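Local structure of putative xanthine dehydrogenase YAGS fad-binding subunit (Escherichia coli, 5G5G) at residues 112-117 with 266-271. The protein binds the pterin cytosine dinucleotide and dioxothiomolybdenum ion of a periplasmic aldehyde oxidase, and probably carries the site where aldehydes are oxidised. Residues are numbered along the deposited sequence; the frame is centred on the assembly and turned at random.
Sequences IALVVA and VKVMLP
L114 meets V268, and V116 meets V266, in a buried and wholly apolar contact. The strands carrying them run antiparallel but are not neighbours: strand 49-55 lies between them in a mixed sheet, and the side chains meet over one of its faces. L114 CA and V268 CA are 8.9 Å apart. V116 CA and V266 CA are nearer, at 7.5 Å.

Of the two van der Waals contacts, the leucine one is broader. L114 CD1 rests against both methyls of V268, 3.9 Å from CG1 and 3.9 Å from CG2, while L114 CD2 lies 4.0 Å from V268 CG2. With CG anti to the backbone N (chi1 -178°), the leucine reaches over strand 49-55 with its branched end toward V268, slantwise to the valine. The second pair touches through single methyls, V116 CG1 and V266 CG2 at 4.0 Å, with the side chains nearly at right angles. A258 of helix 250-262 packs against L114, V116 and V266, covering this face, and on the middle strand I53 touches L114 and A49 touches V116.

Backbone hydrogen bonds tie 112-117 to strands on both flanks: V115 pairs with Y52, and L114 with I81.

Methyls at ordinary van der Waals distance thus join a strand of the hammerhead family region to one of the cofactor-binding region, in a hydrophobic layer between sheet and helix. Because these contacts are nondirectional, what the pair adds to the spacing of the two strands rests on side-chain shape, while the hydrogen bonding runs through the middle strand.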
# COMPACT_ATOMS: atom_id res chain seq x y z
N ILE C 112 -7.66 -23.15 -3.31
CA ILE C 112 -8.18 -24.52 -3.42
C ILE C 112 -8.68 -24.90 -4.80
O ILE C 112 -8.91 -26.09 -5.08
CB ILE C 112 -9.25 -24.86 -2.36
CG1 ILE C 112 -10.48 -23.93 -2.50
CG2 ILE C 112 -8.63 -24.77 -0.98
CD1 ILE C 112 -11.64 -24.32 -1.61
N ALA C 113 -8.89 -23.92 -5.66
CA ALA C 113 -9.34 -24.19 -7.01
C ALA C 113 -9.07 -22.98 -7.91
O ALA C 113 -8.81 -21.85 -7.41
CB ALA C 113 -10.82 -24.58 -7.06
N LEU C 114 -9.09 -23.23 -9.22
CA LEU C 114 -8.98 -22.15 -10.21
C LEU C 114 -9.97 -22.43 -11.32
O LEU C 114 -9.93 -23.49 -11.92
CB LEU C 114 -7.57 -22.06 -10.81
CG LEU C 114 -7.38 -20.91 -11.82
CD1 LEU C 114 -6.92 -19.66 -11.08
CD2 LEU C 114 -6.42 -21.29 -12.93
N VAL C 115 -10.88 -21.49 -11.57
CA VAL C 115 -11.78 -21.65 -12.72
C VAL C 115 -11.17 -20.91 -13.91
O VAL C 115 -10.82 -19.73 -13.74
CB VAL C 115 -13.16 -21.06 -12.44
CG1 VAL C 115 -14.07 -21.21 -13.65
CG2 VAL C 115 -13.81 -21.73 -11.24
N VAL C 116 -11.07 -21.56 -15.07
CA VAL C 116 -10.50 -21.01 -16.28
C VAL C 116 -11.67 -20.77 -17.22
O VAL C 116 -12.47 -21.69 -17.44
CB VAL C 116 -9.55 -22.05 -16.93
CG1 VAL C 116 -8.93 -21.49 -18.19
CG2 VAL C 116 -8.48 -22.42 -15.93
N ALA C 117 -11.80 -19.55 -17.73
CA ALA C 117 -12.87 -19.21 -18.65
C ALA C 117 -12.39 -18.27 -19.78
O ALA C 117 -11.30 -17.76 -19.76
CB ALA C 117 -14.01 -18.58 -17.89
N VAL C 266 -3.00 -19.19 -20.14
CA VAL C 266 -3.90 -18.76 -19.08
C VAL C 266 -3.18 -17.71 -18.26
O VAL C 266 -2.01 -17.88 -17.94
CB VAL C 266 -4.32 -19.94 -18.17
CG1 VAL C 266 -5.18 -19.44 -16.99
CG2 VAL C 266 -5.03 -21.02 -18.98
N LYS C 267 -3.89 -16.65 -17.93
CA LYS C 267 -3.37 -15.65 -16.99
C LYS C 267 -4.22 -15.55 -15.76
O LYS C 267 -5.44 -15.74 -15.81
CB LYS C 267 -3.17 -14.29 -17.65
CG LYS C 267 -4.36 -13.68 -18.27
CD LYS C 267 -3.91 -12.38 -18.92
CE LYS C 267 -5.02 -11.46 -19.26
NZ LYS C 267 -4.61 -10.12 -19.75
N VAL C 268 -3.56 -15.35 -14.65
CA VAL C 268 -4.16 -15.39 -13.31
C VAL C 268 -3.62 -14.21 -12.49
O VAL C 268 -2.40 -14.04 -12.40
CB VAL C 268 -3.78 -16.68 -12.56
CG1 VAL C 268 -4.35 -16.68 -11.14
CG2 VAL C 268 -4.27 -17.91 -13.33
N MET C 269 -4.51 -13.41 -11.93
CA MET C 269 -4.14 -12.37 -10.98
C MET C 269 -4.81 -12.70 -9.64
O MET C 269 -5.98 -13.13 -9.61
CB MET C 269 -4.65 -11.02 -11.45
CG MET C 269 -4.25 -9.86 -10.56
SD MET C 269 -4.82 -8.23 -11.19
CE MET C 269 -4.14 -8.37 -12.82
N LEU C 270 -4.10 -12.52 -8.55
CA LEU C 270 -4.72 -12.68 -7.22
C LEU C 270 -5.53 -11.40 -6.94
O LEU C 270 -4.97 -10.30 -6.89
CB LEU C 270 -3.67 -12.88 -6.14
CG LEU C 270 -2.67 -14.02 -6.37
CD1 LEU C 270 -1.81 -14.21 -5.13
CD2 LEU C 270 -3.42 -15.26 -6.65
N PRO C 271 -6.83 -11.53 -6.74
CA PRO C 271 -7.62 -10.31 -6.46
C PRO C 271 -7.15 -9.65 -5.16
O PRO C 271 -6.80 -10.37 -4.21
CB PRO C 271 -9.04 -10.86 -6.30
CG PRO C 271 -9.03 -12.21 -6.97
CD PRO C 271 -7.65 -12.74 -6.83